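Local coordinates for carbohydrate kinase, pfkB family (Enterococcus faecalis, PDB 3KTN), which probably phosphorylates 2-keto-3-deoxygluconate, as a putative sugar kinase of the pfkB (ribokinase-like) family, at the interface of chains A and B. Numbering follows the deposited sequence. Chains: chain A/B, Carbohydrate kinase, pfkB family.

Contact 1: the interface of chains A and B. Residues chain A 13, 62, 85-87; chain B 91, 104, 106.
The side-chain amide of B:Gln106 reaches the backbone of A:Ile87, joining two copies of a pfkB-family kinase in the deposited assembly, perhaps as part of a dimer. B:Gln106 follows strand 101-105, which with strand 88-93 probably belongs to the lid common in this family. Two hydrogen bonds make this polar grip. The amide oxygen OE1 of B:Gln106 accepts from A:Ile87 N at 3.1 Å, with the donor tilted from the amide carbonyl plane. In return, NE2 of B:Gln106 donates to A:Ile87 O at 3.0 Å, meeting a lone pair in the carbonyl plane of the isoleucine. Both ends of the amide are thus used, which fixes its rotation and makes it read one residue's N-H and C=O together. A bend at chi2 (-90°) turns the amide towards the loop holding A:His86 and A:Ile87.

Van der Waals packing encloses the same group. The A:His86 ring crosses the glutamine chain, its plane 27° from the amide, and its ND1 lies 3.6 Å from CB of B:Gln106. From helix 61-72, CD2 of A:Leu62 lies 3.7 Å from CD of B:Gln106. CD1 of A:Leu62 sits over one face of the B:Phe91 ring, displaced towards the rim. A:Leu13 comes from the opposite direction to the phenylalanine and places CD2 4.0 Å from CZ of B:Phe91. The same methyl, CD2 of A:Leu13, also packs on the amide, 3.6 Å from NE2 of B:Gln106.

Contact 2: the interface of chains A and B. Residues chain A 64-65, 68; chain B 23-24.
Helix 61-72 of chain A meets the loop of chain B that carries B:Leu23 and B:Glu24, between strands 12-16 and 28-34. The early turns of the helix present A:Glu64, A:Ala65 and A:Ala68 to this loop, and the contact is close packing of a long side chain against a helix surface where two alanines leave the backbone accessible. B:Glu24 and A:Ala65 bury more surface here than their neighbours. The aliphatic part of the glutamate does the touching: CG of B:Glu24 lies 3.8 Å from CA of A:Ala65 and 4.0 Å from the CB methyl of the same residue. The small alanine side chain lets the glutamate come down close to the helix backbone.

Beyond CG the B:Glu24 chain is extended (chi2 180°), which carries its carboxylate across the helix, with OE2 towards A:Glu64 and OE1 towards A:Ala68. OE1 of B:Glu24 lies 4.3 Å from CB of A:Ala68. B:Leu23 adds a looser contact through its own CB, 4.3 Å from CB of A:Ala65. The A:Glu64 chain bends at chi2 (-59°), and its OE1 remains 5.3 Å from OE2 of B:Glu24; if both carboxylates are charged, each may slightly disfavour the other's ionised state. The apolar stem of A:Glu64 is what the partner meets, with CB 3.8 Å from OE2 of B:Glu24.

Contact 3: the interface of chains A and B. Residues chain A 22, 93, 102, 104; chain B 61.
B:Arg61, at the start of helix 61-72, grips A:Glu93 side-on with two guanidinium nitrogens. NE of B:Arg61 donates to OE1 of the A:Glu93 carboxylate at 2.6 Å in a nearly straight bond (168° at the hydrogen), forming a salt bridge. NH2 of B:Arg61 donates a hydrogen bond to OE2 of A:Glu93 at 2.8 Å. The match is not flat: the carboxylate and guanidinium planes are turned 43° apart, and both oxygens are met from above the carboxylate plane, although OE1 lies almost within the guanidinium plane.

A:Gln102 covers one guanidinium face, where its CG lies over the centre, 3.5 Å from CZ of B:Arg61. Bending of the glutamine at chi2 (-85°) stacks its amide nearly parallel to the guanidinium. Selenomethionine A:Met22 packs more loosely, its CG 4.1 Å from NH2 of B:Arg61.

Further out, a water links the backbone N of B:Arg61, 3.0 Å away, to the hydroxyl OG1 of A:Thr104, tying the helix start to strand 101-105. A:Glu93 and A:Gln102 are themselves held on strands 88-93 and 101-105, which set the carboxylate and the stacking chain around the arginine. This charged clasp joins the helix of one subunit to the strands of the other and probably helps to hold the pair together.

Contact 1: the interface of chains A and B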
loop_
_atom_site.group_PDB
_atom_site.type_symbol
_atom_site.label_atom_id
_atom_site.label_comp_id
_atom_site.label_asym_id
_atom_site.label_seq_id
_atom_site.Cartn_x
_atom_site.Cartn_y
_atom_site.Cartn_z
ATOM N N LEU A 13 -2.452 8.404 -19.892
ATOM C CA LEU A 13 -2.176 8.006 -18.521
ATOM C C LEU A 13 -3.529 7.767 -17.870
ATOM O O LEU A 13 -4.420 8.598 -17.995
ATOM C CB LEU A 13 -1.491 9.136 -17.748
ATOM C CG LEU A 13 0.011 9.402 -17.776
ATOM C CD1 LEU A 13 0.592 9.093 -19.121
ATOM C CD2 LEU A 13 0.249 10.858 -17.390
ATOM N N LEU A 62 8.590 10.995 -17.999
ATOM C CA LEU A 62 7.256 10.420 -18.100
ATOM C C LEU A 62 7.124 9.727 -19.455
ATOM O O LEU A 62 6.582 8.618 -19.555
ATOM C CB LEU A 62 6.196 11.511 -17.955
ATOM C CG LEU A 62 4.748 11.023 -17.874
ATOM C CD1 LEU A 62 4.548 10.193 -16.610
ATOM C CD2 LEU A 62 3.815 12.234 -17.866
ATOM N N ASP A 85 5.467 17.841 -24.768
ATOM C CA ASP A 85 5.859 17.745 -23.368
ATOM C C ASP A 85 4.782 17.083 -22.516
ATOM O O ASP A 85 5.061 16.554 -21.441
ATOM C CB ASP A 85 6.101 19.147 -22.814
ATOM C CG ASP A 85 7.111 19.924 -23.620
ATOM O OD1 ASP A 85 8.316 19.600 -23.535
ATOM O OD2 ASP A 85 6.697 20.855 -24.344
ATOM N N HIS A 86 3.557 17.108 -23.018
ATOM C CA HIS A 86 2.404 16.601 -22.300
ATOM C C HIS A 86 1.853 15.263 -22.794
ATOM O O HIS A 86 2.018 14.889 -23.957
ATOM C CB HIS A 86 1.321 17.686 -22.382
ATOM C CG HIS A 86 0.052 17.363 -21.656
ATOM N ND1 HIS A 86 -0.068 17.463 -20.286
ATOM C CD2 HIS A 86 -1.172 17.012 -22.118
ATOM C CE1 HIS A 86 -1.312 17.194 -19.935
ATOM N NE2 HIS A 86 -2.003 16.918 -21.027
ATOM N N ILE A 87 1.209 14.532 -21.888
ATOM C CA ILE A 87 0.572 13.269 -22.239
ATOM C C ILE A 87 -0.873 13.372 -21.752
ATOM O O ILE A 87 -1.126 13.869 -20.650
ATOM C CB ILE A 87 1.259 12.055 -21.570
ATOM C CG1 ILE A 87 2.705 11.939 -22.055
ATOM C CG2 ILE A 87 0.503 10.775 -21.923
ATOM C CD1 ILE A 87 3.448 10.720 -21.512
ATOM N N PHE B 91 4.872 15.584 -11.811
ATOM C CA PHE B 91 5.305 14.376 -11.139
ATOM C C PHE B 91 6.563 14.744 -10.377
ATOM O O PHE B 91 7.365 15.557 -10.850
ATOM C CB PHE B 91 5.614 13.286 -12.159
ATOM C CG PHE B 91 4.393 12.726 -12.823
ATOM C CD1 PHE B 91 3.823 11.532 -12.376
ATOM C CD2 PHE B 91 3.771 13.421 -13.857
ATOM C CE1 PHE B 91 2.651 11.041 -12.945
ATOM C CE2 PHE B 91 2.594 12.936 -14.430
ATOM C CZ PHE B 91 2.035 11.743 -13.970
ATOM N N THR B 104 8.682 16.669 -13.178
ATOM C CA THR B 104 8.280 16.667 -14.585
ATOM C C THR B 104 6.877 17.265 -14.694
ATOM O O THR B 104 5.906 16.680 -14.211
ATOM C CB THR B 104 8.260 15.244 -15.154
ATOM O OG1 THR B 104 9.525 14.617 -14.918
ATOM C CG2 THR B 104 7.984 15.274 -16.648
ATOM N N GLN B 106 3.360 18.718 -16.513
ATOM C CA GLN B 106 2.425 18.329 -17.564
ATOM C C GLN B 106 1.822 19.662 -18.015
ATOM O O GLN B 106 2.276 20.711 -17.564
ATOM C CB GLN B 106 1.347 17.407 -17.006
ATOM C CG GLN B 106 1.795 15.962 -16.856
ATOM C CD GLN B 106 1.534 15.138 -18.105
ATOM O OE1 GLN B 106 2.303 15.182 -19.072
ATOM N NE2 GLN B 106 0.427 14.380 -18.093
#

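Contact 2: the interface of chains A and B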
loop_
_atom_site.group_PDB
_atom_site.type_symbol
_atom_site.label_atom_id
_atom_site.label_comp_id
_atom_site.label_asym_id
_atom_site.label_seq_id
_atom_site.Cartn_x
_atom_site.Cartn_y
_atom_site.Cartn_z
ATOM N N GLU A 64 9.562 8.535 -21.163
ATOM C CA GLU A 64 10.442 7.364 -21.107
ATOM C C GLU A 64 9.761 6.208 -20.362
ATOM O O GLU A 64 9.913 5.041 -20.730
ATOM C CB GLU A 64 11.768 7.718 -20.415
ATOM C CG GLU A 64 12.709 8.576 -21.258
ATOM C CD GLU A 64 13.079 7.903 -22.573
ATOM O OE1 GLU A 64 13.627 6.779 -22.543
ATOM O OE2 GLU A 64 12.819 8.491 -23.640
ATOM N N ALA A 65 9.014 6.535 -19.311
ATOM C CA ALA A 65 8.311 5.509 -18.549
ATOM C C ALA A 65 7.222 4.945 -19.450
ATOM O O ALA A 65 6.888 3.767 -19.373
ATOM C CB ALA A 65 7.702 6.108 -17.279
ATOM N N ALA A 68 8.747 2.423 -21.792
ATOM C CA ALA A 68 9.100 1.237 -21.017
ATOM C C ALA A 68 7.853 0.365 -20.847
ATOM O O ALA A 68 7.929 -0.865 -20.919
ATOM C CB ALA A 68 9.656 1.648 -19.634
ATOM N N LEU B 23 9.473 6.676 -11.313
ATOM C CA LEU B 23 8.303 6.361 -12.125
ATOM C C LEU B 23 8.451 5.018 -12.820
ATOM O O LEU B 23 7.491 4.267 -12.916
ATOM C CB LEU B 23 8.063 7.450 -13.176
ATOM C CG LEU B 23 7.431 8.721 -12.615
ATOM C CD1 LEU B 23 7.416 9.811 -13.678
ATOM C CD2 LEU B 23 6.018 8.391 -12.125
ATOM N N GLU B 24 9.655 4.713 -13.297
ATOM C CA GLU B 24 9.888 3.448 -13.979
ATOM C C GLU B 24 9.941 2.237 -13.046
ATOM O O GLU B 24 10.026 1.107 -13.511
ATOM C CB GLU B 24 11.180 3.517 -14.813
ATOM C CG GLU B 24 10.957 4.123 -16.211
ATOM C CD GLU B 24 12.230 4.206 -17.063
ATOM O OE1 GLU B 24 12.915 3.172 -17.230
ATOM O OE2 GLU B 24 12.538 5.305 -17.577
#

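Contact 3: the interface of chains A and B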
loop_
_atom_site.group_PDB
_atom_site.type_symbol
_atom_site.label_atom_id
_atom_site.label_comp_id
_atom_site.label_asym_id
_atom_site.label_seq_id
_atom_site.Cartn_x
_atom_site.Cartn_y
_atom_site.Cartn_z
HETATM N N MSE A 22 -13.089 6.268 -4.041
HETATM C CA MSE A 22 -13.294 7.473 -4.840
HETATM C C MSE A 22 -12.128 8.423 -4.625
HETATM O O MSE A 22 -11.374 8.273 -3.659
HETATM C CB MSE A 22 -14.602 8.162 -4.431
HETATM C CG MSE A 22 -15.838 7.288 -4.589
HETATM SE SE MSE A 22 -17.472 8.152 -3.953
HETATM C CE MSE A 22 -17.434 7.551 -2.134
ATOM N N GLU A 93 -12.631 6.175 -11.435
ATOM C CA GLU A 93 -13.066 5.765 -10.100
ATOM C C GLU A 93 -14.006 4.591 -10.327
ATOM O O GLU A 93 -15.101 4.765 -10.854
ATOM C CB GLU A 93 -13.799 6.923 -9.413
ATOM C CG GLU A 93 -12.900 8.105 -9.067
ATOM C CD GLU A 93 -13.692 9.342 -8.666
ATOM O OE1 GLU A 93 -14.060 10.121 -9.572
ATOM O OE2 GLU A 93 -13.956 9.532 -7.453
ATOM N N GLN A 102 -16.799 6.207 -12.778
ATOM C CA GLN A 102 -16.684 7.601 -13.207
ATOM C C GLN A 102 -15.333 7.902 -13.853
ATOM O O GLN A 102 -14.285 7.769 -13.221
ATOM C CB GLN A 102 -16.880 8.544 -12.007
ATOM C CG GLN A 102 -18.188 8.363 -11.214
ATOM C CD GLN A 102 -19.374 9.118 -11.803
ATOM O OE1 GLN A 102 -19.209 10.030 -12.618
ATOM N NE2 GLN A 102 -20.578 8.756 -11.373
ATOM N N THR A 104 -12.967 10.769 -15.582
ATOM C CA THR A 104 -12.790 12.217 -15.691
ATOM C C THR A 104 -11.524 12.496 -16.502
ATOM O O THR A 104 -10.415 12.196 -16.057
ATOM C CB THR A 104 -12.649 12.864 -14.309
ATOM O OG1 THR A 104 -13.757 12.482 -13.487
ATOM C CG2 THR A 104 -12.615 14.378 -14.433
ATOM N N ARG B 61 -15.498 15.980 -10.929
ATOM C CA ARG B 61 -15.104 15.308 -9.695
ATOM C C ARG B 61 -13.691 15.629 -9.224
ATOM O O ARG B 61 -13.429 15.667 -8.020
ATOM C CB ARG B 61 -15.303 13.798 -9.857
ATOM C CG ARG B 61 -16.779 13.416 -10.072
ATOM C CD ARG B 61 -16.915 12.003 -10.613
ATOM N NE ARG B 61 -16.486 10.999 -9.643
ATOM C CZ ARG B 61 -17.243 10.554 -8.646
ATOM N NH1 ARG B 61 -18.475 11.024 -8.490
ATOM N NH2 ARG B 61 -16.767 9.642 -7.804
HETATM O O HOH W 1 -15.918 14.245 -13.280
#

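Helix 61-72 takes part in all three contacts, supplied by chain A in contacts 1 and 2 and by chain B in contact 3. Between C-alpha centres of the copies described, contacts 1 and 2 are about 11 Å apart, while contact 3 lies about 20 Å from contact 1 and 25 Å from contact 2. Strands 88-93 and 101-105 serve contacts 1 and 3, with Thr104 in both from opposite chains; one loop likewise gives A:Met22 to contact 3 and B:Leu23 and B:Glu24 to contact 2. Two-fold symmetry doubles each contact, and such a dimer may be a building unit of the six-chain assembly.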